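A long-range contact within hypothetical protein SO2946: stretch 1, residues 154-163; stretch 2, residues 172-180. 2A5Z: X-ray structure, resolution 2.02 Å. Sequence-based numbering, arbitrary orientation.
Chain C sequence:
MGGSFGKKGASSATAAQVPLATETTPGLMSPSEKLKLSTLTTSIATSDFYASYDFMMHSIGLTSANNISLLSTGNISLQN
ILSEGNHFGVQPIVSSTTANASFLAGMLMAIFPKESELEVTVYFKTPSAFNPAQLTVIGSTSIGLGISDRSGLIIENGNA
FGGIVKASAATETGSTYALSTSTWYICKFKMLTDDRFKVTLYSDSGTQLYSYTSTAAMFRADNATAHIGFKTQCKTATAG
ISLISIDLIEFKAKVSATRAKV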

ATOM      1  N   ILE C 154       3.581  23.663 -17.210  1.00 17.24           N
ATOM      2  CA  ILE C 154       4.621  24.177 -16.337  1.00 17.01           C
ATOM      3  C   ILE C 154       4.105  25.435 -15.642  1.00 17.49           C
ATOM      4  O   ILE C 154       3.443  26.262 -16.256  1.00 17.64           O
ATOM      5  CB  ILE C 154       5.922  24.477 -17.133  1.00 17.15           C
ATOM      6  CG1 ILE C 154       6.465  23.192 -17.778  1.00 15.86           C
ATOM      7  CG2 ILE C 154       6.994  25.139 -16.233  1.00 15.92           C
ATOM      8  CD1 ILE C 154       7.304  23.444 -19.041  1.00 15.94           C
ATOM      9  N   ILE C 155       4.390  25.563 -14.353  1.00 17.72           N
ATOM     10  CA  ILE C 155       3.998  26.748 -13.611  1.00 17.69           C
ATOM     11  C   ILE C 155       5.245  27.360 -12.989  1.00 17.83           C
ATOM     12  O   ILE C 155       5.845  26.771 -12.097  1.00 17.78           O
ATOM     13  CB  ILE C 155       2.934  26.420 -12.523  1.00 17.96           C
ATOM     14  CG1 ILE C 155       1.673  25.811 -13.171  1.00 18.28           C
ATOM     15  CG2 ILE C 155       2.612  27.673 -11.679  1.00 16.86           C
ATOM     16  CD1 ILE C 155       0.689  25.175 -12.198  1.00 17.56           C
ATOM     17  N   GLU C 156       5.644  28.527 -13.491  1.00 18.18           N
ATOM     18  CA  GLU C 156       6.736  29.299 -12.901  1.00 18.71           C
ATOM     19  C   GLU C 156       6.168  30.576 -12.300  1.00 18.22           C
ATOM     20  O   GLU C 156       5.555  31.381 -13.005  1.00 17.76           O
ATOM     21  CB  GLU C 156       7.801  29.643 -13.942  1.00 18.61           C
ATOM     22  CG  GLU C 156       8.428  28.425 -14.589  1.00 20.33           C
ATOM     23  CD  GLU C 156       9.495  28.771 -15.607  1.00 20.08           C
ATOM     24  OE1 GLU C 156       9.372  29.810 -16.296  1.00 22.65           O
ATOM     25  OE2 GLU C 156      10.459  27.991 -15.725  1.00 23.16           O
ATOM     26  N   ASN C 157       6.376  30.762 -10.998  1.00 18.14           N
ATOM     27  CA  ASN C 157       5.815  31.901 -10.307  1.00 17.81           C
ATOM     28  C   ASN C 157       4.279  31.834 -10.479  1.00 17.91           C
ATOM     29  O   ASN C 157       3.679  30.781 -10.256  1.00 17.70           O
ATOM     30  CB  ASN C 157       6.443  33.184 -10.877  1.00 17.71           C
ATOM     31  CG  ASN C 157       6.456  34.332  -9.887  1.00 18.38           C
ATOM     32  OD1 ASN C 157       5.804  34.286  -8.841  1.00 18.46           O
ATOM     33  ND2 ASN C 157       7.194  35.386 -10.228  1.00 16.36           N
ATOM     34  N   GLY C 158       3.643  32.919 -10.905  1.00 18.03           N
ATOM     35  CA  GLY C 158       2.192  32.914 -11.058  1.00 18.58           C
ATOM     36  C   GLY C 158       1.695  32.586 -12.455  1.00 19.00           C
ATOM     37  O   GLY C 158       0.517  32.791 -12.755  1.00 19.23           O
ATOM     38  N   ASN C 159       2.591  32.085 -13.308  1.00 18.82           N
ATOM     39  CA  ASN C 159       2.287  31.852 -14.721  1.00 18.82           C
ATOM     40  C   ASN C 159       2.274  30.377 -15.101  1.00 18.34           C
ATOM     41  O   ASN C 159       3.246  29.674 -14.861  1.00 18.14           O
ATOM     42  CB  ASN C 159       3.296  32.593 -15.611  1.00 18.74           C
ATOM     43  CG  ASN C 159       3.197  34.100 -15.475  1.00 20.16           C
ATOM     44  OD1 ASN C 159       2.104  34.657 -15.482  1.00 22.16           O
ATOM     45  ND2 ASN C 159       4.344  34.766 -15.357  1.00 20.27           N
ATOM     46  N   ALA C 160       1.169  29.931 -15.694  1.00 18.25           N
ATOM     47  CA  ALA C 160       1.057  28.576 -16.234  1.00 18.03           C
ATOM     48  C   ALA C 160       1.181  28.604 -17.754  1.00 18.02           C
ATOM     49  O   ALA C 160       0.695  29.532 -18.411  1.00 17.50           O
ATOM     50  CB  ALA C 160      -0.268  27.943 -15.829  1.00 17.87           C
ATOM     51  N   PHE C 161       1.825  27.579 -18.306  1.00 17.49           N
ATOM     52  CA  PHE C 161       1.989  27.461 -19.744  1.00 17.13           C
ATOM     53  C   PHE C 161       2.377  26.044 -20.093  1.00 17.28           C
ATOM     54  O   PHE C 161       3.045  25.363 -19.306  1.00 17.46           O
ATOM     55  CB  PHE C 161       3.051  28.438 -20.280  1.00 17.03           C
ATOM     56  CG  PHE C 161       4.395  28.342 -19.588  1.00 17.28           C
ATOM     57  CD1 PHE C 161       5.419  27.574 -20.132  1.00 17.47           C
ATOM     58  CD2 PHE C 161       4.642  29.042 -18.417  1.00 16.99           C
ATOM     59  CE1 PHE C 161       6.667  27.488 -19.499  1.00 18.26           C
ATOM     60  CE2 PHE C 161       5.889  28.966 -17.777  1.00 17.97           C
ATOM     61  CZ  PHE C 161       6.899  28.185 -18.322  1.00 17.14           C
ATOM     62  N   GLY C 162       1.950  25.607 -21.271  1.00 17.02           N
ATOM     63  CA  GLY C 162       2.414  24.355 -21.838  1.00 16.49           C
ATOM     64  C   GLY C 162       3.805  24.589 -22.394  1.00 16.54           C
ATOM     65  O   GLY C 162       4.115  25.680 -22.882  1.00 16.20           O
ATOM     66  N   GLY C 163       4.653  23.574 -22.304  1.00 16.47           N
ATOM     67  CA  GLY C 163       6.013  23.710 -22.790  1.00 16.71           C
ATOM     68  C   GLY C 163       6.849  22.456 -22.696  1.00 16.60           C
ATOM     69  O   GLY C 163       6.448  21.475 -22.088  1.00 16.28           O
ATOM     70  N   GLU C 172      10.131  24.616 -26.703  1.00 21.28           N
ATOM     71  CA  GLU C 172       8.761  24.871 -27.121  1.00 21.68           C
ATOM     72  C   GLU C 172       8.011  25.477 -25.939  1.00 21.51           C
ATOM     73  O   GLU C 172       8.076  24.948 -24.833  1.00 21.72           O
ATOM     74  CB  GLU C 172       8.120  23.547 -27.506  1.00 21.76           C
ATOM     75  CG  GLU C 172       6.964  23.671 -28.417  1.00 23.34           C
ATOM     76  CD  GLU C 172       6.294  22.341 -28.642  1.00 23.63           C
ATOM     77  OE1 GLU C 172       6.939  21.431 -29.208  1.00 23.00           O
ATOM     78  OE2 GLU C 172       5.116  22.219 -28.256  1.00 24.91           O
ATOM     79  N   THR C 173       7.304  26.577 -26.166  1.00 21.32           N
ATOM     80  CA  THR C 173       6.611  27.275 -25.083  1.00 21.16           C
ATOM     81  C   THR C 173       5.300  27.866 -25.585  1.00 20.69           C
ATOM     82  O   THR C 173       5.289  28.667 -26.524  1.00 20.64           O
ATOM     83  CB  THR C 173       7.499  28.393 -24.472  1.00 21.46           C
ATOM     84  OG1 THR C 173       8.721  27.824 -23.988  1.00 22.31           O
ATOM     85  CG2 THR C 173       6.804  29.103 -23.318  1.00 21.70           C
ATOM     86  N   GLY C 174       4.196  27.465 -24.962  1.00 20.11           N
ATOM     87  CA  GLY C 174       2.889  28.040 -25.285  1.00 19.99           C
ATOM     88  C   GLY C 174       2.686  29.402 -24.653  1.00 19.94           C
ATOM     89  O   GLY C 174       3.568  29.910 -23.947  1.00 19.52           O
ATOM     90  N   SER C 175       1.527  30.000 -24.916  1.00 20.15           N
ATOM     91  CA  SER C 175       1.152  31.264 -24.286  1.00 21.06           C
ATOM     92  C   SER C 175       0.901  31.018 -22.802  1.00 21.18           C
ATOM     93  O   SER C 175       0.628  29.887 -22.389  1.00 21.19           O
ATOM     94  CB  SER C 175      -0.096  31.863 -24.952  1.00 20.97           C
ATOM     95  OG  SER C 175      -1.216  31.022 -24.761  1.00 22.17           O
ATOM     96  N   THR C 176       1.004  32.060 -21.991  1.00 21.44           N
ATOM     97  CA  THR C 176       0.853  31.867 -20.556  1.00 21.72           C
ATOM     98  C   THR C 176      -0.552  32.207 -20.088  1.00 21.24           C
ATOM     99  O   THR C 176      -1.218  33.074 -20.649  1.00 21.07           O
ATOM    100  CB  THR C 176       1.899  32.652 -19.733  1.00 22.18           C
ATOM    101  OG1 THR C 176       1.578  34.046 -19.759  1.00 23.95           O
ATOM    102  CG2 THR C 176       3.309  32.429 -20.275  1.00 21.99           C
ATOM    103  N   TYR C 177      -0.999  31.491 -19.064  1.00 20.78           N
ATOM    104  CA  TYR C 177      -2.218  31.818 -18.362  1.00 20.42           C
ATOM    105  C   TYR C 177      -1.805  32.250 -16.953  1.00 20.02           C
ATOM    106  O   TYR C 177      -1.143  31.493 -16.245  1.00 19.65           O
ATOM    107  CB  TYR C 177      -3.170  30.611 -18.334  1.00 20.84           C
ATOM    108  CG  TYR C 177      -4.461  30.893 -17.603  1.00 21.80           C
ATOM    109  CD1 TYR C 177      -5.574  31.395 -18.275  1.00 22.13           C
ATOM    110  CD2 TYR C 177      -4.559  30.685 -16.227  1.00 22.71           C
ATOM    111  CE1 TYR C 177      -6.755  31.672 -17.598  1.00 22.34           C
ATOM    112  CE2 TYR C 177      -5.728  30.962 -15.541  1.00 22.89           C
ATOM    113  CZ  TYR C 177      -6.823  31.452 -16.230  1.00 22.50           C
ATOM    114  OH  TYR C 177      -7.975  31.728 -15.528  1.00 22.19           O
ATOM    115  N   ALA C 178      -2.172  33.469 -16.552  1.00 19.44           N
ATOM    116  CA  ALA C 178      -1.820  33.963 -15.213  1.00 19.08           C
ATOM    117  C   ALA C 178      -2.796  33.459 -14.141  1.00 18.71           C
ATOM    118  O   ALA C 178      -4.011  33.631 -14.246  1.00 18.53           O
ATOM    119  CB  ALA C 178      -1.702  35.489 -15.201  1.00 18.66           C
ATOM    120  N   LEU C 179      -2.243  32.813 -13.119  1.00 18.42           N
ATOM    121  CA  LEU C 179      -3.037  32.177 -12.073  1.00 18.03           C
ATOM    122  C   LEU C 179      -3.286  33.113 -10.901  1.00 17.75           C
ATOM    123  O   LEU C 179      -2.664  34.170 -10.802  1.00 18.14           O
ATOM    124  CB  LEU C 179      -2.331  30.911 -11.570  1.00 18.03           C
ATOM    125  CG  LEU C 179      -1.896  29.857 -12.588  1.00 17.71           C
ATOM    126  CD1 LEU C 179      -0.912  28.911 -11.927  1.00 18.08           C
ATOM    127  CD2 LEU C 179      -3.093  29.095 -13.178  1.00 17.90           C
ATOM    128  N   SER C 180      -4.196  32.715 -10.016  1.00 17.41           N
ATOM    129  CA  SER C 180      -4.446  33.444  -8.782  1.00 17.53           C
ATOM    130  C   SER C 180      -3.905  32.643  -7.601  1.00 16.74           C
ATOM    131  O   SER C 180      -3.884  31.414  -7.649  1.00 16.40           O
ATOM    132  CB  SER C 180      -5.949  33.699  -8.602  1.00 18.04           C
ATOM    133  OG  SER C 180      -6.431  34.640  -9.556  1.00 21.18           O
TER
HETATM  134  O   HOH W   1      -0.453  35.700 -11.597  1.00 21.28           O

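Stretch 1 enters as a strand, reverses through a tight turn and returns as a second strand, and it is mainly this returning strand that pairs with stretch 2. Together the two stretches bury 532 Å², both sides summed. Ile-154 makes no contact across the interface; its N donates to Phe-161 O (2.8 Å) and its O accepts from Phe-161 N (2.9 Å), which fixes the hairpin within stretch 1. Ile-155 is the one residue of the first strand to touch stretch 2: its CG2 lies 3.7 Å from Leu-179 CD1, an apolar contact between two buried, branched side chains.

Glu-156 to Asn-159 form a type II' turn. Asn-157, at phi/psi 59/-130, occupies its second position, and neither it nor Glu-156 reaches stretch 2. Gly-158, at the third position, uses its carbonyl: Leu-179 N donates to Gly-158 O at 2.8 Å, with an N-H...acceptor angle of 172°, close to linear. A water donates to Gly-158 O (water O to Gly-158 O, 3.3 Å) and to Leu-179 O (water O to Leu-179 O, 2.8 Å), so it bridges the two backbones beside the direct bond.

Asn-159 and Ala-178 are a non-hydrogen-bonded antiparallel pair, CA to CA 4.6 Å, with their side chains on the same face of the sheet. Asn-159 OD1 comes within 3.9 Å of Ala-178 CB, a packing contact only.

At Ala-160 the pairing is reciprocal. Ala-160 N donates to Tyr-177 O (2.8 Å) and Tyr-177 N to Ala-160 O (2.7 Å), both at 168°, as expected of a hydrogen-bonded antiparallel pair. Ala-160 O also receives a CA-H...O contact from Thr-176 CA at 3.2 Å. Both side chains leave on the face opposite that of Asn-159 and Ala-178, yet the end of Tyr-177 leads away from stretch 1. Leu-179 instead turns its end inward, with chi1 in m and chi2 in t, and places CD2 4.0 Å from Ala-160 CB. Leu-179 CD1 packs on Ile-155 CG2 (3.7 Å) and lies almost as close to Ala-160 CB (4.1 Å) as CD2 does; of all the residues here Leu-179 has the largest area covered by the other stretch.

Beyond Ala-160 the register shifts by one residue, separating two ladders. Phe-161 lies in this interval with CB pointing toward stretch 2, 3.5 Å from Ser-175 O. With chi1 in p, its ring lies obliquely to the methyls of Thr-173 and Thr-176; the closest approach to the former is CD1 to Thr-173 CG2, 3.8 Å. Threonine suits these exposed sites by offering a methyl to the ring alongside a polar hydroxyl.

Pairing resumes as Gly-174 N donates to Gly-162 O (2.7 Å, 169°). Gly-163 then faces Thr-173 as a non-hydrogen-bonded pair, CA to CA 4.3 Å. Here the absence of a side chain permits close approach: Gly-163 CA is 3.2 Å from Glu-172 O, and an ideal CB on Gly-163 would lie a tight 3.1 Å from that Glu-172 O.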